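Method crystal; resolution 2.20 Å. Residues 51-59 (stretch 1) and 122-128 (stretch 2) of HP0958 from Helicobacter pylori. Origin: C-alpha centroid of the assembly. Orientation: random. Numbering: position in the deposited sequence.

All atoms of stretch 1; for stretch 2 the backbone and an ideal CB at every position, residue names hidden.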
# COMPACT_ATOMS: atom_id res chain seq x y z
N LEU A 51 -11.40 -15.81 4.23
CA LEU A 51 -12.49 -16.42 4.95
C LEU A 51 -12.91 -17.79 4.38
O LEU A 51 -13.36 -18.64 5.14
CB LEU A 51 -13.70 -15.51 5.02
CG LEU A 51 -13.64 -14.29 5.91
CD1 LEU A 51 -14.73 -13.29 5.44
CD2 LEU A 51 -13.83 -14.67 7.38
N GLU A 52 -12.75 -18.01 3.07
CA GLU A 52 -13.06 -19.32 2.52
C GLU A 52 -12.05 -20.38 2.93
O GLU A 52 -12.44 -21.50 3.20
CB GLU A 52 -13.25 -19.32 0.99
CG GLU A 52 -13.90 -20.63 0.45
CD GLU A 52 -15.39 -20.83 0.86
OE1 GLU A 52 -16.03 -19.88 1.35
OE2 GLU A 52 -15.93 -21.95 0.68
N GLU A 53 -10.77 -20.03 3.00
CA GLU A 53 -9.76 -20.96 3.54
C GLU A 53 -10.05 -21.30 5.02
O GLU A 53 -9.93 -22.46 5.42
CB GLU A 53 -8.33 -20.45 3.37
CG GLU A 53 -7.83 -20.38 1.93
CD GLU A 53 -7.99 -21.71 1.16
OE1 GLU A 53 -7.15 -22.62 1.35
OE2 GLU A 53 -8.95 -21.82 0.35
N GLU A 54 -10.46 -20.31 5.81
CA GLU A 54 -10.79 -20.60 7.21
C GLU A 54 -12.02 -21.48 7.34
O GLU A 54 -12.07 -22.34 8.21
CB GLU A 54 -10.93 -19.33 8.03
CG GLU A 54 -9.63 -18.61 8.13
CD GLU A 54 -9.76 -17.14 8.45
OE1 GLU A 54 -10.89 -16.65 8.71
OE2 GLU A 54 -8.71 -16.47 8.43
N LYS A 55 -13.02 -21.28 6.48
CA LYS A 55 -14.19 -22.15 6.48
C LYS A 55 -13.82 -23.60 6.08
O LYS A 55 -14.37 -24.57 6.60
CB LYS A 55 -15.30 -21.60 5.59
CG LYS A 55 -15.99 -20.34 6.07
CD LYS A 55 -16.72 -19.64 4.87
CE LYS A 55 -17.87 -20.52 4.31
NZ LYS A 55 -18.44 -20.01 3.05
N LEU A 56 -12.87 -23.75 5.17
CA LEU A 56 -12.41 -25.07 4.77
C LEU A 56 -11.75 -25.84 5.92
O LEU A 56 -12.05 -27.02 6.13
CB LEU A 56 -11.49 -24.99 3.56
CG LEU A 56 -12.15 -25.03 2.18
CD1 LEU A 56 -11.27 -24.40 1.08
CD2 LEU A 56 -12.52 -26.49 1.82
N ALA A 57 -10.87 -25.17 6.66
CA ALA A 57 -10.20 -25.78 7.81
C ALA A 57 -11.22 -26.18 8.85
O ALA A 57 -11.14 -27.27 9.43
CB ALA A 57 -9.16 -24.81 8.41
N LEU A 58 -12.21 -25.32 9.07
CA LEU A 58 -13.25 -25.61 10.04
C LEU A 58 -14.13 -26.78 9.62
O LEU A 58 -14.57 -27.57 10.45
CB LEU A 58 -14.10 -24.38 10.30
CG LEU A 58 -13.49 -23.23 11.07
CD1 LEU A 58 -14.41 -22.02 10.92
CD2 LEU A 58 -13.30 -23.57 12.55
N LYS A 59 -14.40 -26.88 8.33
CA LYS A 59 -15.24 -27.94 7.81
C LYS A 59 -14.54 -29.29 7.94
O LYS A 59 -15.20 -30.31 8.11
CB LYS A 59 -15.63 -27.67 6.35
CG LYS A 59 -16.77 -26.66 6.21
CD LYS A 59 -16.95 -26.23 4.76
CE LYS A 59 -17.94 -25.08 4.67
NZ LYS A 59 -18.39 -24.95 3.27
N UNK A 122 -20.97 -17.62 10.61
CA UNK A 122 -20.58 -16.22 10.82
C UNK A 122 -19.63 -15.75 9.73
O UNK A 122 -19.68 -14.59 9.30
CB UNK A 122 -19.93 -16.04 12.19
N UNK A 123 -18.76 -16.64 9.29
CA UNK A 123 -17.82 -16.31 8.24
C UNK A 123 -18.54 -16.14 6.91
O UNK A 123 -18.19 -15.24 6.17
CB UNK A 123 -16.74 -17.39 8.13
N UNK A 124 -19.54 -16.98 6.63
CA UNK A 124 -20.34 -16.89 5.41
C UNK A 124 -21.17 -15.60 5.40
O UNK A 124 -21.35 -14.99 4.33
CB UNK A 124 -21.25 -18.11 5.28
N UNK A 125 -21.69 -15.19 6.57
CA UNK A 125 -22.34 -13.89 6.70
C UNK A 125 -21.38 -12.74 6.41
O UNK A 125 -21.75 -11.78 5.73
CB UNK A 125 -22.93 -13.73 8.10
N UNK A 126 -20.15 -12.85 6.93
CA UNK A 126 -19.15 -11.81 6.68
C UNK A 126 -18.79 -11.75 5.20
O UNK A 126 -18.63 -10.67 4.65
CB UNK A 126 -17.89 -12.06 7.52
N UNK A 127 -18.68 -12.91 4.56
CA UNK A 127 -18.47 -12.98 3.12
C UNK A 127 -19.57 -12.25 2.33
O UNK A 127 -19.26 -11.54 1.36
CB UNK A 127 -18.40 -14.44 2.68
N UNK A 128 -20.84 -12.47 2.71
CA UNK A 128 -21.99 -11.81 2.04
C UNK A 128 -21.89 -10.29 2.21
O UNK A 128 -22.05 -9.55 1.24
CB UNK A 128 -23.32 -12.32 2.61

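The two helices run nearly antiparallel, their axes 9.8 Å apart at closest approach, and every phi/psi pair in 122-128 is helical, so the backbone alone argues only against proline and glycine.

Position 122 has nothing of stretch 1 within 5.5 Å of its ideal CB, so stretch 1 sets no demand and many helix-compatible residues would serve. It is Arg 122, which turns to its own helix and forms a salt bridge with the residue at 125.

Position 123 points toward stretch 1. Its ideal CB lies 3.7 Å from Lys 55 CG and 4.1 Å from Leu 51 CD2, in a hollow lined by Leu 51, Glu 54, Lys 55 and Leu 58. Leucine or methionine could fill the hollow, but the carboxylate of Glu 54 favours a long chain ending in a positive charge. Lys 123 combines both properties: its CG packs 3.8 Å from Leu 51 CD2, its CE lies 3.9 Å from Leu 58 CD1, and its NZ reaches Glu 54 OE1 at 2.8 Å in a salt bridge. Chi2 and chi3 are t, which extends the chain along the hollow before chi4, m, turns the amine.

Position 124 points sideways, its ideal CB 4.1 Å from Lys 55 NZ. A short acceptor suits this spot; serine, threonine, asparagine or aspartate are all plausible. Ser 124 accepts a weak hydrogen bond at OG from Lys 55 NZ, 3.0 Å away.

Position 125 again faces no part of stretch 1, and stretch 1 leaves the choice open. Glu 125 is the partner of Arg 122, its OE1 2.6 Å from Arg 122 NH1.

Position 126 points toward stretch 1, with Leu 51 CD1 4.0 Å from the ideal CB. An aliphatic residue would suit, as would a long chain that lays down methylenes and then leaves. Lys 126 does the latter: its CG lies 3.5 Å from Leu 51 CD1, while its end leads away.

Position 127 points toward stretch 1 near Leu 51, whose CD1 is 4.7 Å from the ideal CB. Beyond lie an acceptor, Glu 52 OE1, and a donor, Lys 55 NZ, already joined to each other by a salt bridge. Glutamate could meet the lysine and lysine the glutamate; an amide can answer both. Gln 127 donates from NE2 to Glu 52 OE1 (3.0 Å) and accepts at OE1 from Lys 55 NZ (2.8 Å).

Position 128 faces no part of stretch 1, leaving the choice wide; it is Glu 128.

Stretch 2, residues 122-128: RKSEKQE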
# COMPACT_ATOMS: atom_id res chain seq x y z
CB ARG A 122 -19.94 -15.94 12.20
CG ARG A 122 -20.83 -16.12 13.46
CD ARG A 122 -22.35 -15.84 13.24
NE ARG A 122 -23.16 -16.88 13.88
CZ ARG A 122 -24.31 -17.39 13.42
NH1 ARG A 122 -24.85 -16.94 12.29
NH2 ARG A 122 -24.93 -18.35 14.09
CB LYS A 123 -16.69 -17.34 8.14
CG LYS A 123 -15.73 -17.30 9.38
CD LYS A 123 -14.50 -18.19 9.18
CE LYS A 123 -13.62 -18.23 10.44
NZ LYS A 123 -12.86 -16.96 10.70
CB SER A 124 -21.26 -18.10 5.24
OG SER A 124 -20.52 -19.29 5.08
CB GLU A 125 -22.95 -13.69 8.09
CG GLU A 125 -24.27 -14.39 8.29
CD GLU A 125 -24.59 -14.66 9.77
OE1 GLU A 125 -25.23 -15.70 10.05
OE2 GLU A 125 -24.20 -13.85 10.66
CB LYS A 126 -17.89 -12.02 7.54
CG LYS A 126 -16.75 -11.04 7.25
CD LYS A 126 -17.17 -9.61 7.63
CE LYS A 126 -16.01 -8.64 7.52
NZ LYS A 126 -16.48 -7.30 7.91
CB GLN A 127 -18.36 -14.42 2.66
CG GLN A 127 -17.07 -15.12 3.10
CD GLN A 127 -17.04 -16.55 2.62
OE1 GLN A 127 -18.04 -17.27 2.73
NE2 GLN A 127 -15.93 -16.97 2.02
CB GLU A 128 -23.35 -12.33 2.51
CG GLU A 128 -23.58 -13.85 2.33
CD GLU A 128 -23.79 -14.30 0.87
OE1 GLU A 128 -23.95 -13.44 -0.04
OE2 GLU A 128 -23.81 -15.53 0.66
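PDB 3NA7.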